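Local coordinates for protein luciferase-like monooxygenase (Streptomyces bottropensis, PDB 7BIP) that probably acts as a monooxygenase of the flavin-dependent bacterial luciferase family, inserting oxygen during biosynthesis of the polyketide rishirilide, at residues Ile5-Thr10 / Leu26-Leu31; Thr59-Ala64 / Leu73-Val78. One frame throughout, in Å; residues are numbered along the deposited sequence.

Contact 1: residues Ile5-Thr10 / Leu26-Leu31; sequences INLFPT and LRLAEL
Ile5, on the first strand of the TIM barrel, and Leu7, two residues further on, reach to Leu28 and Ala29 on helix 18-35, the first helix packed round the outside of the barrel. Strand 2-6, this helix and strand 39-42 make up a beta-alpha-beta unit, so the contact is the joint between a strand and its own crossover helix. It holds no hydrogen bond; methyl groups do the work. Ile5 carries CG1 between its backbone N and carbonyl carbon (chi1 61°), and the chain then runs on extended (chi2 162°), which sends CD1 straight at the helix backbone. There CD1 lies 3.7 Å from Leu28 O and 4.4 Å from Ala29 N, and it meets the base of the leucine side chain as well, 4.3 Å from Leu28 CB. The small methyl of Ala29 suits this spot, because a strand side chain can come right up to the main chain of the helix beside it. Val40 of the next strand packs on both Ile5 and Ala29.

Leu7 and Leu28 have nearly the same shape, CG anti to the carbonyl carbon in each (chi1 near -66°). Branched and wholly apolar, both suit a place closed to water: Leu28 is covered further by Phe332 and Met339 of helix 332-345, and Ile326 touches both leucines. Away from the strand, Arg27 NH1 and Glu30 OE1 form a salt bridge at the guanidinium edge, and each residue has a further charged partner, Glu34 for Arg27 and Arg67 for Glu30. Between the leucines themselves one branch of each touches, Leu7 CD2 standing 4.0 Å from Leu28 CD1.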
loop_
_atom_site.group_PDB
_atom_site.type_symbol
_atom_site.label_atom_id
_atom_site.label_comp_id
_atom_site.label_asym_id
_atom_site.label_seq_id
_atom_site.Cartn_x
_atom_site.Cartn_y
_atom_site.Cartn_z
ATOM N N ILE A 5 -12.969 -13.583 -6.448
ATOM C CA ILE A 5 -12.887 -12.811 -7.681
ATOM C C ILE A 5 -11.477 -12.268 -7.823
ATOM O O ILE A 5 -10.790 -11.985 -6.837
ATOM C CB ILE A 5 -13.906 -11.657 -7.749
ATOM C CG1 ILE A 5 -13.654 -10.662 -6.608
ATOM C CG2 ILE A 5 -15.347 -12.213 -7.741
ATOM C CD1 ILE A 5 -14.302 -9.287 -6.837
ATOM N N ASN A 6 -11.047 -12.147 -9.073
ATOM C CA ASN A 6 -9.767 -11.566 -9.429
ATOM C C ASN A 6 -10.045 -10.271 -10.173
ATOM O O ASN A 6 -10.959 -10.207 -11.005
ATOM C CB ASN A 6 -8.958 -12.534 -10.298
ATOM C CG ASN A 6 -7.479 -12.193 -10.352
ATOM O OD1 ASN A 6 -7.062 -11.108 -9.957
ATOM N ND2 ASN A 6 -6.677 -13.129 -10.862
ATOM N N LEU A 7 -9.289 -9.235 -9.843
ATOM C CA LEU A 7 -9.480 -7.901 -10.411
ATOM C C LEU A 7 -8.195 -7.515 -11.144
ATOM O O LEU A 7 -7.412 -6.679 -10.695
ATOM C CB LEU A 7 -9.858 -6.880 -9.317
ATOM C CG LEU A 7 -11.232 -7.142 -8.695
ATOM C CD1 LEU A 7 -11.489 -6.268 -7.458
ATOM C CD2 LEU A 7 -12.367 -6.984 -9.739
ATOM N N PHE A 8 -7.983 -8.161 -12.281
ATOM C CA PHE A 8 -6.801 -7.948 -13.104
ATOM C C PHE A 8 -7.146 -6.865 -14.113
ATOM O O PHE A 8 -7.967 -7.105 -15.003
ATOM C CB PHE A 8 -6.442 -9.252 -13.811
ATOM C CG PHE A 8 -5.101 -9.261 -14.508
ATOM C CD1 PHE A 8 -4.215 -10.306 -14.289
ATOM C CD2 PHE A 8 -4.750 -8.282 -15.421
ATOM C CE1 PHE A 8 -2.989 -10.349 -14.932
ATOM C CE2 PHE A 8 -3.524 -8.326 -16.070
ATOM C CZ PHE A 8 -2.649 -9.362 -15.821
ATOM N N PRO A 9 -6.541 -5.672 -14.041
ATOM C CA PRO A 9 -6.880 -4.619 -15.013
ATOM C C PRO A 9 -6.189 -4.846 -16.354
ATOM O O PRO A 9 -4.977 -5.052 -16.421
ATOM C CB PRO A 9 -6.376 -3.339 -14.337
ATOM C CG PRO A 9 -5.254 -3.796 -13.481
ATOM C CD PRO A 9 -5.591 -5.204 -13.019
ATOM N N THR A 10 -6.974 -4.817 -17.429
ATOM C CA THR A 10 -6.459 -4.825 -18.797
ATOM C C THR A 10 -7.133 -3.641 -19.470
ATOM O O THR A 10 -8.136 -3.790 -20.172
ATOM C CB THR A 10 -6.740 -6.150 -19.516
ATOM O OG1 THR A 10 -8.117 -6.509 -19.348
ATOM C CG2 THR A 10 -5.892 -7.236 -18.936
ATOM N N LEU A 26 -13.283 -1.313 -6.163
ATOM C CA LEU A 26 -13.611 -1.382 -4.740
ATOM C C LEU A 26 -15.072 -1.774 -4.524
ATOM O O LEU A 26 -15.392 -2.493 -3.569
ATOM C CB LEU A 26 -13.299 -0.051 -4.043
ATOM C CG LEU A 26 -11.809 0.229 -3.837
ATOM C CD1 LEU A 26 -11.586 1.665 -3.372
ATOM C CD2 LEU A 26 -11.192 -0.757 -2.841
ATOM N N ARG A 27 -15.972 -1.323 -5.401
ATOM C CA ARG A 27 -17.370 -1.720 -5.264
ATOM C C ARG A 27 -17.555 -3.206 -5.557
ATOM O O ARG A 27 -18.376 -3.869 -4.905
ATOM C CB ARG A 27 -18.250 -0.867 -6.177
ATOM C CG ARG A 27 -19.740 -1.209 -6.149
ATOM C CD ARG A 27 -20.293 -1.259 -4.732
ATOM N NE ARG A 27 -21.609 -1.908 -4.702
ATOM C CZ ARG A 27 -22.116 -2.518 -3.640
ATOM N NH1 ARG A 27 -21.427 -2.564 -2.507
ATOM N NH2 ARG A 27 -23.314 -3.084 -3.710
ATOM N N LEU A 28 -16.795 -3.755 -6.522
ATOM C CA LEU A 28 -16.856 -5.197 -6.763
ATOM C C LEU A 28 -16.303 -5.980 -5.577
ATOM O O LEU A 28 -16.799 -7.070 -5.257
ATOM C CB LEU A 28 -16.104 -5.557 -8.048
ATOM C CG LEU A 28 -16.731 -4.982 -9.326
ATOM C CD1 LEU A 28 -15.795 -5.119 -10.499
ATOM C CD2 LEU A 28 -18.064 -5.655 -9.640
ATOM N N ALA A 29 -15.257 -5.459 -4.935
ATOM C CA ALA A 29 -14.770 -6.072 -3.701
ATOM C C ALA A 29 -15.851 -6.073 -2.622
ATOM O O ALA A 29 -16.025 -7.073 -1.911
ATOM C CB ALA A 29 -13.518 -5.333 -3.220
ATOM N N GLU A 30 -16.590 -4.965 -2.489
ATOM C CA GLU A 30 -17.727 -4.920 -1.559
ATOM C C GLU A 30 -18.795 -5.938 -1.935
ATOM O O GLU A 30 -19.360 -6.610 -1.064
ATOM C CB GLU A 30 -18.334 -3.515 -1.543
ATOM C CG GLU A 30 -17.447 -2.453 -0.865
ATOM C CD GLU A 30 -17.964 -1.033 -1.086
ATOM O OE1 GLU A 30 -19.015 -0.874 -1.738
ATOM O OE2 GLU A 30 -17.334 -0.066 -0.606
ATOM N N LEU A 31 -19.093 -6.055 -3.231
ATOM C CA LEU A 31 -20.083 -7.034 -3.666
ATOM C C LEU A 31 -19.610 -8.458 -3.395
ATOM O O LEU A 31 -20.410 -9.321 -3.015
ATOM C CB LEU A 31 -20.399 -6.820 -5.145
ATOM C CG LEU A 31 -21.614 -7.575 -5.679
ATOM C CD1 LEU A 31 -22.904 -7.024 -5.065
ATOM C CD2 LEU A 31 -21.665 -7.470 -7.202
#

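Contact 2: residues Thr59-Ala64 / Leu73-Val78; sequences TFLAAA and LVTGAV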
loop_
_atom_site.group_PDB
_atom_site.type_symbol
_atom_site.label_atom_id
_atom_site.label_comp_id
_atom_site.label_asym_id
_atom_site.label_seq_id
_atom_site.Cartn_x
_atom_site.Cartn_y
_atom_site.Cartn_z
ATOM N N THR A 59 -1.515 -1.956 -2.126
ATOM C CA THR A 59 -2.208 -0.676 -1.964
ATOM C C THR A 59 -3.696 -0.824 -2.251
ATOM O O THR A 59 -4.536 -0.332 -1.484
ATOM C CB THR A 59 -1.589 0.389 -2.883
ATOM O OG1 THR A 59 -0.225 0.610 -2.500
ATOM C CG2 THR A 59 -2.344 1.722 -2.778
ATOM N N PHE A 60 -4.045 -1.543 -3.325
ATOM C CA PHE A 60 -5.458 -1.809 -3.574
ATOM C C PHE A 60 -6.055 -2.702 -2.490
ATOM O O PHE A 60 -7.172 -2.460 -2.012
ATOM C CB PHE A 60 -5.666 -2.460 -4.941
ATOM C CG PHE A 60 -7.084 -2.896 -5.153
ATOM C CD1 PHE A 60 -8.045 -1.962 -5.504
ATOM C CD2 PHE A 60 -7.470 -4.212 -4.934
ATOM C CE1 PHE A 60 -9.379 -2.324 -5.667
ATOM C CE2 PHE A 60 -8.806 -4.595 -5.098
ATOM C CZ PHE A 60 -9.760 -3.642 -5.468
ATOM N N LEU A 61 -5.354 -3.780 -2.130
ATOM C CA LEU A 61 -5.950 -4.730 -1.192
ATOM C C LEU A 61 -6.135 -4.131 0.207
ATOM O O LEU A 61 -7.027 -4.562 0.937
ATOM C CB LEU A 61 -5.111 -6.006 -1.130
ATOM C CG LEU A 61 -5.108 -6.830 -2.422
ATOM C CD1 LEU A 61 -4.042 -7.912 -2.333
ATOM C CD2 LEU A 61 -6.498 -7.418 -2.731
ATOM N N ALA A 62 -5.322 -3.143 0.605
ATOM C CA ALA A 62 -5.578 -2.487 1.889
ATOM C C ALA A 62 -6.877 -1.688 1.850
ATOM O O ALA A 62 -7.664 -1.714 2.809
ATOM C CB ALA A 62 -4.396 -1.594 2.265
ATOM N N ALA A 63 -7.135 -1.005 0.732
ATOM C CA ALA A 63 -8.412 -0.325 0.552
ATOM C C ALA A 63 -9.561 -1.330 0.527
ATOM O O ALA A 63 -10.577 -1.140 1.201
ATOM C CB ALA A 63 -8.388 0.509 -0.727
ATOM N N ALA A 64 -9.413 -2.412 -0.251
ATOM C CA ALA A 64 -10.446 -3.451 -0.290
ATOM C C ALA A 64 -10.700 -4.041 1.094
ATOM O O ALA A 64 -11.854 -4.253 1.487
ATOM C CB ALA A 64 -10.049 -4.559 -1.275
ATOM N N LEU A 73 -8.253 -11.497 1.312
ATOM C CA LEU A 73 -7.505 -10.661 0.376
ATOM C C LEU A 73 -6.284 -11.441 -0.086
ATOM O O LEU A 73 -5.524 -11.940 0.743
ATOM C CB LEU A 73 -7.064 -9.341 1.036
ATOM C CG LEU A 73 -8.114 -8.334 1.510
ATOM C CD1 LEU A 73 -9.247 -8.135 0.490
ATOM C CD2 LEU A 73 -8.683 -8.755 2.845
ATOM N N VAL A 74 -6.085 -11.554 -1.402
ATOM C CA VAL A 74 -5.025 -12.415 -1.927
ATOM C C VAL A 74 -4.190 -11.671 -2.959
ATOM O O VAL A 74 -4.732 -11.108 -3.915
ATOM C CB VAL A 74 -5.595 -13.704 -2.548
ATOM C CG1 VAL A 74 -4.449 -14.673 -2.900
ATOM C CG2 VAL A 74 -6.603 -14.359 -1.611
ATOM N N THR A 75 -2.866 -11.697 -2.793
ATOM C CA THR A 75 -1.995 -11.204 -3.855
ATOM C C THR A 75 -1.807 -12.298 -4.903
ATOM O O THR A 75 -1.479 -13.441 -4.573
ATOM C CB THR A 75 -0.637 -10.736 -3.314
ATOM O OG1 THR A 75 0.028 -11.785 -2.594
ATOM C CG2 THR A 75 -0.816 -9.540 -2.387
ATOM N N GLY A 76 -2.066 -11.956 -6.162
ATOM C CA GLY A 76 -1.865 -12.881 -7.259
ATOM C C GLY A 76 -1.199 -12.198 -8.442
ATOM O O GLY A 76 -1.843 -11.990 -9.475
ATOM N N ALA A 77 0.082 -11.846 -8.332
ATOM C CA ALA A 77 0.959 -12.200 -7.213
ATOM C C ALA A 77 1.977 -11.085 -7.007
ATOM O O ALA A 77 2.285 -10.363 -7.962
ATOM C CB ALA A 77 1.670 -13.517 -7.496
ATOM N N VAL A 78 2.492 -10.914 -5.780
ATOM C CA VAL A 78 3.585 -9.965 -5.605
ATOM C C VAL A 78 4.819 -10.497 -6.327
ATOM O O VAL A 78 5.004 -11.715 -6.495
ATOM C CB VAL A 78 3.892 -9.685 -4.120
ATOM C CG1 VAL A 78 2.698 -9.004 -3.444
ATOM C CG2 VAL A 78 4.286 -10.966 -3.402
#
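Leu61 gives up the most surface here, followed by Leu73, and between them they join helix 57-67 to strand 72-78. The segment axes run almost antiparallel, at 175° and 9.0 Å apart, a spacing that leaves room for one layer of aliphatic side chains. With its CG anti to the carbonyl carbon (chi1 -67°), Leu61 pushes CD1 over the strand, where it lies 3.6 Å from Val74 O and equally 3.6 Å from Thr75 CG2. The Leu61 and Thr75 side chains cross at about a right angle. Threonine can serve two neighbours: its methyl joins the apolar layer, while OG1 is hydrogen-bonded to Gly106 O of strand 103-107.

Leu73 answers from the strand, packing on the helix. Its CG sits 4.0 Å from Leu61 O, and its CD1 is 4.1 Å from Ala64 CB, one turn further along. Alanine fits that place because a single methyl lets the leucine come close to the helix. The other branch of Leu61 completes the packing, CD2 lying 4.3 Å from Leu73 CB. An apolar layer of this kind, between a parallel strand and the helix that leads into it, is typical of the beta-alpha-beta units of a TIM barrel.

From the N terminus the chain runs along strand 2-6, through a loop and back along helix 18-35, where contact 1 closes the connection between the first strand and the first helix. Strand 39-42 follows and leads to helix 57-67; the short passage from there into strand 72-78 is closed by contact 2. The two contacts are in series, neither nested nor crossed, and belong to successive beta-alpha-beta units that share strand 39-42. They also touch directly. Leu7 CD1 and Leu26 CD2 each lie 3.7 Å from the Phe60 ring, at CZ and CE1 respectively, so this phenylalanine joins the two helices and Leu7. Leu26 and Phe60 also pack against the second subunit.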